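Local coordinates for protein alpha-glucosidase ([Eubacterium] rectale, PDB 6PNR) that hydrolyses alpha-glycosidic bonds as a family 31 glycoside hydrolase, acting as a sulfoquinovosidase that probably releases sulfoquinovose from sulfolipid-derived glycosides, at residues A[53-58]-A[74-79]; A[232-237]-A[435-440]; A[500-505]-A[530-535]; A[609-614]-A[634-639]. One frame throughout, in Å; residues are numbered along the deposited sequence.

Contact 1 of 4, residues A[53-58]-A[74-79]; sequences ERFPLK and ESYIIA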
# COMPACT_ATOMS: atom_id res chain seq x y z
N GLU A 53 10.73 17.49 10.10
CA GLU A 53 12.14 17.71 10.38
C GLU A 53 12.84 16.40 10.66
O GLU A 53 12.29 15.52 11.34
CB GLU A 53 12.34 18.67 11.57
CG GLU A 53 11.63 20.02 11.43
CD GLU A 53 11.94 20.99 12.58
OE1 GLU A 53 12.93 20.75 13.29
OE2 GLU A 53 11.19 21.98 12.76
N ARG A 54 14.05 16.25 10.11
CA ARG A 54 14.95 15.17 10.48
C ARG A 54 16.37 15.63 10.18
O ARG A 54 16.64 16.07 9.06
CB ARG A 54 14.67 13.87 9.71
CG ARG A 54 15.84 12.89 9.79
CD ARG A 54 15.58 11.50 9.18
NE ARG A 54 16.82 10.72 9.15
CZ ARG A 54 16.89 9.39 9.14
NH1 ARG A 54 15.79 8.65 9.17
NH2 ARG A 54 18.08 8.80 9.12
N PHE A 55 17.27 15.52 11.16
CA PHE A 55 18.63 15.98 10.90
C PHE A 55 19.59 15.25 11.82
O PHE A 55 19.22 14.90 12.96
CB PHE A 55 18.76 17.50 11.08
CG PHE A 55 18.14 18.02 12.34
CD1 PHE A 55 18.85 18.04 13.52
CD2 PHE A 55 16.84 18.51 12.33
CE1 PHE A 55 18.28 18.54 14.69
CE2 PHE A 55 16.27 19.01 13.49
CZ PHE A 55 16.99 19.02 14.67
N PRO A 56 20.81 14.98 11.37
CA PRO A 56 21.79 14.33 12.24
C PRO A 56 22.30 15.29 13.30
O PRO A 56 22.32 16.51 13.12
CB PRO A 56 22.91 13.92 11.27
CG PRO A 56 22.82 14.94 10.17
CD PRO A 56 21.35 15.26 10.03
N LEU A 57 22.71 14.72 14.42
CA LEU A 57 23.23 15.50 15.53
C LEU A 57 24.74 15.65 15.41
O LEU A 57 25.43 14.75 14.92
CB LEU A 57 22.88 14.85 16.86
CG LEU A 57 21.40 14.80 17.23
CD1 LEU A 57 21.24 14.09 18.56
CD2 LEU A 57 20.85 16.20 17.31
N LYS A 58 25.25 16.79 15.88
CA LYS A 58 26.68 17.04 15.97
C LYS A 58 27.16 16.75 17.38
O LYS A 58 26.54 17.22 18.35
CB LYS A 58 27.01 18.49 15.60
CG LYS A 58 26.82 18.85 14.14
CD LYS A 58 27.21 20.30 13.89
CE LYS A 58 27.29 20.62 12.40
NZ LYS A 58 28.51 20.02 11.76
N GLU A 74 24.84 19.11 20.97
CA GLU A 74 24.28 20.46 20.91
C GLU A 74 23.30 20.68 22.05
O GLU A 74 23.55 20.29 23.19
CB GLU A 74 23.62 20.69 19.55
CG GLU A 74 24.61 20.74 18.39
CD GLU A 74 24.01 20.31 17.06
OE1 GLU A 74 23.79 19.09 16.86
OE2 GLU A 74 23.77 21.19 16.21
N SER A 75 22.17 21.33 21.75
CA SER A 75 21.10 21.50 22.73
C SER A 75 19.95 20.53 22.50
O SER A 75 18.79 20.88 22.74
CB SER A 75 20.59 22.94 22.71
OG SER A 75 21.52 23.82 23.35
N TYR A 76 20.25 19.30 22.06
CA TYR A 76 19.22 18.33 21.73
C TYR A 76 19.22 17.12 22.65
O TYR A 76 18.18 16.80 23.24
CB TYR A 76 19.38 17.87 20.27
CG TYR A 76 19.15 18.97 19.25
CD1 TYR A 76 17.92 19.59 19.12
CD2 TYR A 76 20.17 19.37 18.40
CE1 TYR A 76 17.71 20.60 18.18
CE2 TYR A 76 19.98 20.35 17.46
CZ TYR A 76 18.76 20.97 17.35
OH TYR A 76 18.61 21.95 16.41
N ILE A 77 20.35 16.44 22.79
CA ILE A 77 20.43 15.13 23.44
C ILE A 77 21.72 15.06 24.26
O ILE A 77 22.79 15.48 23.79
CB ILE A 77 20.40 13.98 22.41
CG1 ILE A 77 19.09 13.97 21.61
CG2 ILE A 77 20.64 12.64 23.08
CD1 ILE A 77 17.87 13.65 22.44
N ILE A 78 21.63 14.49 25.46
CA ILE A 78 22.80 14.06 26.21
C ILE A 78 22.70 12.55 26.40
O ILE A 78 21.67 12.05 26.87
CB ILE A 78 22.91 14.76 27.58
CG1 ILE A 78 22.97 16.28 27.38
CG2 ILE A 78 24.12 14.24 28.34
CD1 ILE A 78 22.85 17.07 28.67
N ALA A 79 23.76 11.82 26.02
CA ALA A 79 23.80 10.37 26.14
C ALA A 79 24.86 9.97 27.14
O ALA A 79 26.03 10.35 26.99
CB ALA A 79 24.07 9.71 24.79
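Phe55 and Tyr76 reach toward each other tip to tip, Phe55 with CG set between its backbone N and carbonyl carbon (chi1 47°) and Tyr76 with CG anti to its carbonyl carbon, beside the backbone N. Phe55 CE1 comes over one face of the Tyr76 ring, offset toward the rim, and lies 3.6 Å from Tyr76 CZ. The rings meet obliquely, their planes 55° apart. The two methyls of Leu57 divide their work: CD2 presses on Tyr76 CD2 at 3.4 Å, while CD1 meets Ile77 CG1 at 3.7 Å. Tyr76 and Ile77 both face Phe73 in a classic beta bulge, and Leu57 packs on Phe73 as well. The one hydrogen bond across the contact runs from Lys58 N to Glu74 OE1 (2.9 Å, 166° at the hydrogen), the donor sitting above the carboxylate plane. Strand 44-56 is the outermost strand of one N-terminal sheet within this chain and strand 77-83 belongs to another, so these side chains join two sheets. On strand 44-56, Arg54 also makes backbone hydrogen bonds to the second subunit. With Lys58 NZ 6.6 Å from Glu74 OE2, the acid makes no salt bridge to this lysine, and its role across the contact is to accept the backbone N-H, beside a seam that is otherwise apolar.

Contact 2 of 4, residues A[232-237]-A[435-440]; sequences PKLPDW and DVVYFM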
# COMPACT_ATOMS: atom_id res chain seq x y z
N PRO A 232 7.62 -19.65 34.74
CA PRO A 232 7.62 -20.82 35.62
C PRO A 232 7.54 -22.10 34.80
O PRO A 232 7.25 -22.09 33.61
CB PRO A 232 6.37 -20.65 36.49
CG PRO A 232 5.77 -19.33 36.10
CD PRO A 232 6.33 -18.94 34.78
N LYS A 233 7.79 -23.22 35.47
CA LYS A 233 7.47 -24.51 34.87
C LYS A 233 5.97 -24.62 34.65
O LYS A 233 5.17 -24.02 35.36
CB LYS A 233 7.97 -25.65 35.76
CG LYS A 233 9.47 -25.61 35.98
CD LYS A 233 10.00 -26.85 36.69
CE LYS A 233 9.41 -27.02 38.08
NZ LYS A 233 9.86 -28.31 38.72
N LEU A 234 5.59 -25.37 33.62
CA LEU A 234 4.18 -25.65 33.39
C LEU A 234 3.66 -26.65 34.42
O LEU A 234 4.40 -27.53 34.88
CB LEU A 234 3.97 -26.22 31.98
CG LEU A 234 4.20 -25.28 30.81
CD1 LEU A 234 4.18 -26.07 29.51
CD2 LEU A 234 3.14 -24.18 30.78
N PRO A 235 2.38 -26.56 34.79
CA PRO A 235 1.81 -27.54 35.73
C PRO A 235 1.96 -28.96 35.21
O PRO A 235 1.83 -29.21 34.01
CB PRO A 235 0.33 -27.13 35.82
CG PRO A 235 0.30 -25.68 35.40
CD PRO A 235 1.40 -25.54 34.38
N ASP A 236 2.22 -29.90 36.13
CA ASP A 236 2.40 -31.29 35.72
C ASP A 236 1.20 -31.83 34.96
O ASP A 236 1.35 -32.71 34.11
CB ASP A 236 2.68 -32.19 36.93
CG ASP A 236 4.16 -32.41 37.17
OD1 ASP A 236 4.97 -32.09 36.27
OD2 ASP A 236 4.52 -32.90 38.26
N TRP A 237 -0.01 -31.34 35.25
CA TRP A 237 -1.18 -31.96 34.62
C TRP A 237 -1.28 -31.69 33.12
O TRP A 237 -2.01 -32.41 32.44
CB TRP A 237 -2.48 -31.50 35.30
CG TRP A 237 -2.71 -30.02 35.39
CD1 TRP A 237 -2.47 -29.22 36.47
CD2 TRP A 237 -3.25 -29.15 34.37
NE1 TRP A 237 -2.82 -27.92 36.20
CE2 TRP A 237 -3.30 -27.85 34.91
CE3 TRP A 237 -3.70 -29.35 33.06
CZ2 TRP A 237 -3.76 -26.76 34.20
CZ3 TRP A 237 -4.16 -28.26 32.34
CH2 TRP A 237 -4.20 -26.98 32.91
N ASP A 435 0.92 -24.04 39.13
CA ASP A 435 -0.20 -24.97 39.25
C ASP A 435 -1.35 -24.66 38.31
O ASP A 435 -2.10 -25.57 37.95
CB ASP A 435 -0.75 -24.99 40.68
CG ASP A 435 0.29 -25.37 41.71
OD1 ASP A 435 1.18 -26.19 41.39
OD2 ASP A 435 0.22 -24.83 42.83
N VAL A 436 -1.52 -23.41 37.93
CA VAL A 436 -2.50 -23.01 36.93
C VAL A 436 -1.75 -22.28 35.84
O VAL A 436 -0.68 -21.71 36.07
CB VAL A 436 -3.62 -22.11 37.51
CG1 VAL A 436 -4.23 -22.72 38.76
CG2 VAL A 436 -3.11 -20.73 37.77
N VAL A 437 -2.30 -22.30 34.63
CA VAL A 437 -1.60 -21.68 33.51
C VAL A 437 -2.59 -20.90 32.66
O VAL A 437 -3.67 -21.40 32.34
CB VAL A 437 -0.84 -22.73 32.68
CG1 VAL A 437 -1.76 -23.86 32.21
CG2 VAL A 437 -0.12 -22.06 31.50
N TYR A 438 -2.22 -19.67 32.30
CA TYR A 438 -2.98 -18.91 31.33
C TYR A 438 -2.12 -18.72 30.09
O TYR A 438 -0.89 -18.78 30.16
CB TYR A 438 -3.45 -17.55 31.88
CG TYR A 438 -2.34 -16.76 32.53
CD1 TYR A 438 -2.00 -16.96 33.86
CD2 TYR A 438 -1.60 -15.83 31.80
CE1 TYR A 438 -0.96 -16.25 34.46
CE2 TYR A 438 -0.55 -15.13 32.38
CZ TYR A 438 -0.23 -15.34 33.71
OH TYR A 438 0.81 -14.65 34.30
N PHE A 439 -2.75 -18.55 28.94
CA PHE A 439 -1.97 -18.36 27.73
C PHE A 439 -2.43 -17.10 27.01
O PHE A 439 -3.63 -16.83 26.92
CB PHE A 439 -2.02 -19.60 26.80
CG PHE A 439 -3.34 -20.33 26.80
CD1 PHE A 439 -3.67 -21.22 27.81
CD2 PHE A 439 -4.24 -20.16 25.74
CE1 PHE A 439 -4.88 -21.90 27.79
CE2 PHE A 439 -5.45 -20.84 25.71
CZ PHE A 439 -5.78 -21.70 26.72
N MET A 440 -1.46 -16.32 26.53
CA MET A 440 -1.70 -15.04 25.90
C MET A 440 -1.18 -15.03 24.47
O MET A 440 -0.20 -15.71 24.14
CB MET A 440 -1.02 -13.92 26.70
CG MET A 440 -1.28 -13.98 28.20
SD MET A 440 -0.58 -12.56 29.06
CE MET A 440 -1.55 -11.22 28.36
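The indole of Trp237 meets Asp435 at its edge: the carbonyl oxygen of Asp435 lies in the ring plane, 3.0 Å from Trp237 NE1, in a nearly straight hydrogen bond (165° at the hydrogen). Farther round the ring, Trp237 CH2 touches Val437 CG1 obliquely at 4.0 Å, and Lys314 adds a cation-pi contact to the same indole. The pyrrolidine ring of Pro235 brings its CG to within 3.5 Å of Asp435 C, resting on the peptide group whose oxygen the tryptophan binds, while Pro235 CD lies 4.0 Å from Val437 CB. Val437 is thus approached by three side chains. With its CG1 between the backbone N and carbonyl carbon (chi1 54°), that methyl lies against the six-membered end of the indole, and the other methyl, CG2, meets Leu234 CD2 at 4.0 Å. Leu234 is backed in turn by Val562 of helix 538-568. An alanine in place of Trp237 would probably leave the Asp435 carbonyl without its indole N-H and open a gap beside Val437 CG1. Residues 232-237 lie in the loop ahead of strand 242-245, and Asp435 and Val436 lead into strand 437-439. These strands belong to the parallel sheet of the family 31 TIM barrel, and the contact packs a lead-in loop against the N-terminal end of a barrel strand, whereas Arg441, farther along the chain, lines the inhibitor pocket.

Contact 3 of 4, residues A[500-505]-A[530-535]; sequences NTRTKE and TNFQYY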
# COMPACT_ATOMS: atom_id res chain seq x y z
N ASN A 500 -12.68 -20.05 3.03
CA ASN A 500 -11.54 -20.78 3.57
C ASN A 500 -12.01 -21.54 4.81
O ASN A 500 -12.27 -20.93 5.85
CB ASN A 500 -10.41 -19.82 3.90
CG ASN A 500 -9.11 -20.51 4.22
OD1 ASN A 500 -8.83 -21.59 3.70
ND2 ASN A 500 -8.29 -19.88 5.06
N THR A 501 -12.14 -22.87 4.70
CA THR A 501 -12.61 -23.69 5.81
C THR A 501 -11.61 -24.80 6.09
O THR A 501 -10.90 -25.26 5.19
CB THR A 501 -14.01 -24.32 5.54
OG1 THR A 501 -13.98 -25.07 4.32
CG2 THR A 501 -15.10 -23.24 5.45
N ARG A 502 -11.56 -25.19 7.36
CA ARG A 502 -10.58 -26.17 7.83
C ARG A 502 -10.89 -27.55 7.26
O ARG A 502 -12.04 -27.98 7.24
CB ARG A 502 -10.60 -26.24 9.36
CG ARG A 502 -9.61 -27.23 9.96
CD ARG A 502 -9.92 -27.43 11.46
NE ARG A 502 -9.74 -26.19 12.22
CZ ARG A 502 -10.47 -25.87 13.29
NH1 ARG A 502 -11.44 -26.67 13.70
NH2 ARG A 502 -10.24 -24.74 13.95
N THR A 503 -9.84 -28.25 6.83
CA THR A 503 -9.95 -29.63 6.35
C THR A 503 -9.36 -30.61 7.36
O THR A 503 -8.59 -30.23 8.25
CB THR A 503 -9.22 -29.83 5.02
OG1 THR A 503 -7.82 -29.69 5.24
CG2 THR A 503 -9.71 -28.82 3.94
N LYS A 504 -9.75 -31.88 7.21
CA LYS A 504 -9.21 -32.96 8.02
C LYS A 504 -7.69 -33.01 7.92
O LYS A 504 -6.99 -33.13 8.94
CB LYS A 504 -9.81 -34.30 7.58
CG LYS A 504 -9.12 -35.54 8.17
CD LYS A 504 -9.80 -36.83 7.66
CE LYS A 504 -9.05 -38.08 8.10
NZ LYS A 504 -9.89 -39.32 7.97
N GLU A 505 -7.16 -32.95 6.70
CA GLU A 505 -5.72 -33.07 6.53
C GLU A 505 -4.99 -31.95 7.27
O GLU A 505 -3.94 -32.19 7.90
CB GLU A 505 -5.36 -33.04 5.04
CG GLU A 505 -3.86 -33.23 4.76
CD GLU A 505 -3.45 -32.80 3.35
OE1 GLU A 505 -4.27 -32.14 2.68
OE2 GLU A 505 -2.31 -33.10 2.94
N THR A 530 -19.34 -24.99 10.13
CA THR A 530 -18.92 -25.20 8.75
C THR A 530 -17.42 -25.46 8.61
O THR A 530 -16.87 -25.28 7.53
CB THR A 530 -19.32 -24.01 7.87
OG1 THR A 530 -18.85 -22.80 8.47
CG2 THR A 530 -20.84 -23.95 7.71
N ASN A 531 -16.75 -25.89 9.69
CA ASN A 531 -15.34 -26.22 9.64
C ASN A 531 -15.12 -27.59 10.26
O ASN A 531 -15.82 -27.98 11.19
CB ASN A 531 -14.49 -25.19 10.39
CG ASN A 531 -14.25 -23.97 9.57
OD1 ASN A 531 -13.23 -23.86 8.91
ND2 ASN A 531 -15.22 -23.04 9.57
N PHE A 532 -14.15 -28.32 9.72
CA PHE A 532 -13.81 -29.63 10.26
C PHE A 532 -13.49 -29.53 11.74
O PHE A 532 -12.75 -28.64 12.16
CB PHE A 532 -12.62 -30.22 9.51
CG PHE A 532 -12.16 -31.55 10.04
CD1 PHE A 532 -12.77 -32.72 9.61
CD2 PHE A 532 -11.14 -31.63 10.96
CE1 PHE A 532 -12.35 -33.94 10.08
CE2 PHE A 532 -10.71 -32.86 11.46
CZ PHE A 532 -11.32 -34.02 11.02
N GLN A 533 -14.06 -30.44 12.53
CA GLN A 533 -13.67 -30.66 13.92
C GLN A 533 -13.21 -32.10 14.09
O GLN A 533 -13.77 -33.00 13.46
CB GLN A 533 -14.84 -30.38 14.88
CG GLN A 533 -15.59 -29.09 14.60
CD GLN A 533 -14.73 -27.86 14.82
OE1 GLN A 533 -13.66 -27.93 15.45
NE2 GLN A 533 -15.18 -26.72 14.31
N TYR A 534 -12.20 -32.32 14.93
CA TYR A 534 -11.66 -33.66 15.10
C TYR A 534 -12.74 -34.67 15.45
O TYR A 534 -12.66 -35.84 15.03
CB TYR A 534 -10.57 -33.68 16.18
CG TYR A 534 -11.07 -33.61 17.63
CD1 TYR A 534 -11.44 -34.76 18.31
CD2 TYR A 534 -11.13 -32.39 18.30
CE1 TYR A 534 -11.90 -34.70 19.63
CE2 TYR A 534 -11.58 -32.32 19.61
CZ TYR A 534 -11.95 -33.49 20.28
OH TYR A 534 -12.40 -33.44 21.57
N TYR A 535 -13.75 -34.26 16.21
CA TYR A 535 -14.81 -35.17 16.63
C TYR A 535 -15.84 -35.44 15.53
O TYR A 535 -16.82 -36.15 15.79
CB TYR A 535 -15.50 -34.64 17.88
CG TYR A 535 -15.92 -33.18 17.85
CD1 TYR A 535 -17.06 -32.78 17.16
CD2 TYR A 535 -15.20 -32.21 18.54
CE1 TYR A 535 -17.46 -31.44 17.13
CE2 TYR A 535 -15.58 -30.88 18.51
CZ TYR A 535 -16.71 -30.50 17.83
OH TYR A 535 -17.09 -29.17 17.82
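Arg502 is held to the segment 530-535 through both its backbone and its guanidinium. Its N donates to Asn531 OD1 over 2.6 Å, nearly straight at 167°, and its O accepts a longer bond from Phe532 N, which sits above the carbonyl plane. Arg502 CG is anti to the backbone N and the chain bends at chi3 (-63°), which turns NE out of the extended line; Arg502 NH1 lies 2.8 Å from Phe532 O, nearly along the C=O axis. The same NH1 makes a weak bond to Gln533 OE1 at 3.1 Å, the amide and guanidinium planes standing 85° apart; Glu524 is the stronger polar partner of Gln533. The Phe532 ring lies beneath the start of a helix: Lys504 CA stands 3.6 Å over the ring centre in a CH-pi contact, and Lys504 CB is 3.6 Å from Phe532 CE1. This is a junction within the family 31 TIM-barrel domain, where Thr503, at the N-cap of helix 504-514, meets the loop leading into helix 538-568. An alanine at Phe532 would remove the ring and would probably leave a gap under Lys504 CA and CB, with the first turn of the helix less firmly seated. Beyond this shell, Lys504 NZ forms salt bridges with Asp537 and Asp539, and Asn531 ND2 binds Arg527 O, fixing the rotation of that amide. Arg502 NE and NH2 bond to the carbonyls of Gly492 and Gly493, immediately before the pocket residue Tyr494, with the arginine side chain about 9 Å from the bound inhibitor.

Contact 4 of 4, residues A[609-614]-A[634-639]; sequences KHEWDV and EITVSA. With SO4 (sulfate ion), chain G.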
# COMPACT_ATOMS: atom_id res chain seq x y z
N LYS A 609 1.17 -34.04 0.73
CA LYS A 609 2.56 -34.44 0.82
C LYS A 609 2.66 -35.88 1.30
O LYS A 609 1.90 -36.32 2.16
CB LYS A 609 3.35 -33.52 1.76
CG LYS A 609 3.70 -32.20 1.12
CD LYS A 609 4.59 -32.48 -0.07
CE LYS A 609 4.98 -31.23 -0.80
NZ LYS A 609 5.97 -31.58 -1.85
N HIS A 610 3.61 -36.62 0.71
CA HIS A 610 3.96 -37.95 1.18
C HIS A 610 5.43 -38.07 1.54
O HIS A 610 5.82 -39.06 2.16
CB HIS A 610 3.61 -39.00 0.11
CG HIS A 610 2.18 -38.93 -0.32
ND1 HIS A 610 1.19 -39.71 0.25
CD2 HIS A 610 1.56 -38.15 -1.23
CE1 HIS A 610 0.03 -39.42 -0.31
NE2 HIS A 610 0.22 -38.47 -1.21
N GLU A 611 6.25 -37.09 1.18
CA GLU A 611 7.64 -37.05 1.60
C GLU A 611 7.97 -35.60 1.91
O GLU A 611 7.21 -34.69 1.59
CB GLU A 611 8.56 -37.63 0.52
CG GLU A 611 8.78 -36.72 -0.67
CD GLU A 611 9.39 -37.45 -1.86
OE1 GLU A 611 9.27 -38.69 -1.92
OE2 GLU A 611 9.98 -36.77 -2.73
N TRP A 612 9.11 -35.38 2.57
CA TRP A 612 9.46 -34.03 3.00
C TRP A 612 10.97 -33.86 2.94
O TRP A 612 11.71 -34.75 3.38
CB TRP A 612 8.92 -33.74 4.41
CG TRP A 612 8.92 -32.26 4.78
CD1 TRP A 612 9.70 -31.65 5.73
CD2 TRP A 612 8.11 -31.23 4.21
NE1 TRP A 612 9.43 -30.30 5.77
CE2 TRP A 612 8.45 -30.02 4.85
CE3 TRP A 612 7.11 -31.21 3.22
CZ2 TRP A 612 7.84 -28.80 4.54
CZ3 TRP A 612 6.51 -30.00 2.90
CH2 TRP A 612 6.88 -28.81 3.56
N ASP A 613 11.43 -32.73 2.38
CA ASP A 613 12.85 -32.40 2.35
C ASP A 613 13.26 -31.80 3.69
O ASP A 613 12.58 -30.92 4.22
CB ASP A 613 13.15 -31.39 1.23
CG ASP A 613 12.90 -31.96 -0.16
OD1 ASP A 613 13.06 -33.18 -0.36
OD2 ASP A 613 12.54 -31.17 -1.06
N VAL A 614 14.38 -32.27 4.23
CA VAL A 614 14.87 -31.84 5.54
C VAL A 614 16.34 -31.48 5.42
O VAL A 614 17.10 -32.20 4.76
CB VAL A 614 14.67 -32.94 6.60
CG1 VAL A 614 15.19 -32.49 7.97
CG2 VAL A 614 13.21 -33.39 6.67
N GLU A 634 21.26 -32.22 3.37
CA GLU A 634 19.90 -32.28 2.85
C GLU A 634 19.49 -33.73 2.62
O GLU A 634 20.22 -34.49 1.98
CB GLU A 634 19.78 -31.46 1.56
CG GLU A 634 18.34 -31.27 1.08
CD GLU A 634 18.22 -30.30 -0.10
OE1 GLU A 634 19.28 -29.83 -0.61
OE2 GLU A 634 17.07 -30.00 -0.52
N ILE A 635 18.33 -34.11 3.16
CA ILE A 635 17.74 -35.43 2.95
C ILE A 635 16.25 -35.28 2.61
O ILE A 635 15.68 -34.19 2.70
CB ILE A 635 17.91 -36.36 4.16
CG1 ILE A 635 17.03 -35.91 5.33
CG2 ILE A 635 19.36 -36.40 4.62
CD1 ILE A 635 17.24 -36.75 6.59
N THR A 636 15.65 -36.40 2.22
CA THR A 636 14.21 -36.51 2.00
C THR A 636 13.74 -37.78 2.68
O THR A 636 14.31 -38.85 2.45
CB THR A 636 13.85 -36.55 0.50
OG1 THR A 636 14.06 -35.26 -0.09
CG2 THR A 636 12.40 -36.97 0.31
N VAL A 637 12.70 -37.67 3.52
CA VAL A 637 12.19 -38.81 4.27
C VAL A 637 10.73 -39.02 3.92
O VAL A 637 10.02 -38.09 3.53
CB VAL A 637 12.35 -38.61 5.80
CG1 VAL A 637 13.83 -38.48 6.17
CG2 VAL A 637 11.56 -37.38 6.26
N SER A 638 10.27 -40.27 4.06
CA SER A 638 8.84 -40.52 3.98
C SER A 638 8.15 -39.75 5.09
O SER A 638 8.64 -39.69 6.22
CB SER A 638 8.54 -42.01 4.10
OG SER A 638 7.15 -42.22 4.02
N ALA A 639 7.01 -39.14 4.76
CA ALA A 639 6.33 -38.26 5.71
C ALA A 639 4.82 -38.33 5.47
O ALA A 639 4.15 -37.34 5.21
CB ALA A 639 6.86 -36.83 5.57
S SO4 G . 5.38 -35.91 -2.58
O1 SO4 G . 6.81 -35.75 -2.90
O2 SO4 G . 4.65 -34.77 -3.14
O3 SO4 G . 5.20 -35.94 -1.14
O4 SO4 G . 4.90 -37.18 -3.14
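Sulfate atom O3 is gripped by two successive backbone N-H groups, His610 N and Glu611 N, the latter at 2.8 Å, while His610 O accepts a hydrogen bond from Ala639 N across the contact. From there strands 611-616 and 633-638 run as a two-stranded antiparallel sheet in the family 31 C-terminal domain, their axes at 159°. Trp612 and Val637 form a hydrogen-bonded pair, with Trp612 N to Val637 O at 3.0 Å and the return bond from Val637 N to Trp612 O. Val614 and Ile635 make the next such pair, its Val614 N to Ile635 O bond 2.8 Å long and almost straight. Between them, Asp613 and Thr636 are a non-hydrogen-bonded pair whose side chains lie side by side on the exposed face; the approach of Asp613 OD1 to Thr636 OG1 is so short that its exact length is doubtful. The opposite face carries Trp612, Val614, Ile635 and Val637, the last three resting on Phe647 of strand 646-649. Glu611 has CG between the backbone N and carbonyl carbon (chi1 75°), which sets that carbon 3.1 Å from sulfate O1. The anion probably comes from the crystallisation liquor, and Lys609 NZ, 3.7 Å from sulfate O2, may help to offset its charge beside the glutamate. His610 has its own polar partner, ND1 bonding to Glu640. Glu611 CD also touches Thr636 CG2 at 3.7 Å, and, on the side of Trp612, its CB meets Ala639 CB at 3.9 Å.

Overall arrangement
From the N terminus, contact 1 closes a short loop of 15 residues and joins two sheets of the N-terminal beta region, on the far side of the chain's centre from contacts 2 and 3. Contact 2 closes a far longer excursion of 197 residues within the TIM-barrel domain, bringing the lead-in to strand 242-245 against strand 437-439. Contact 3 closes a loop of 24 residues in the same domain that holds most of helix 504-514, and contact 4 closes one of 19 residues between two paired strands of the C-terminal domain. All four follow in series; none nests or crosses. Contacts 3 and 4 touch where Glu505 packs near Lys609, whereas contacts 2 and 3 remain about 13 Å apart at their nearest atoms.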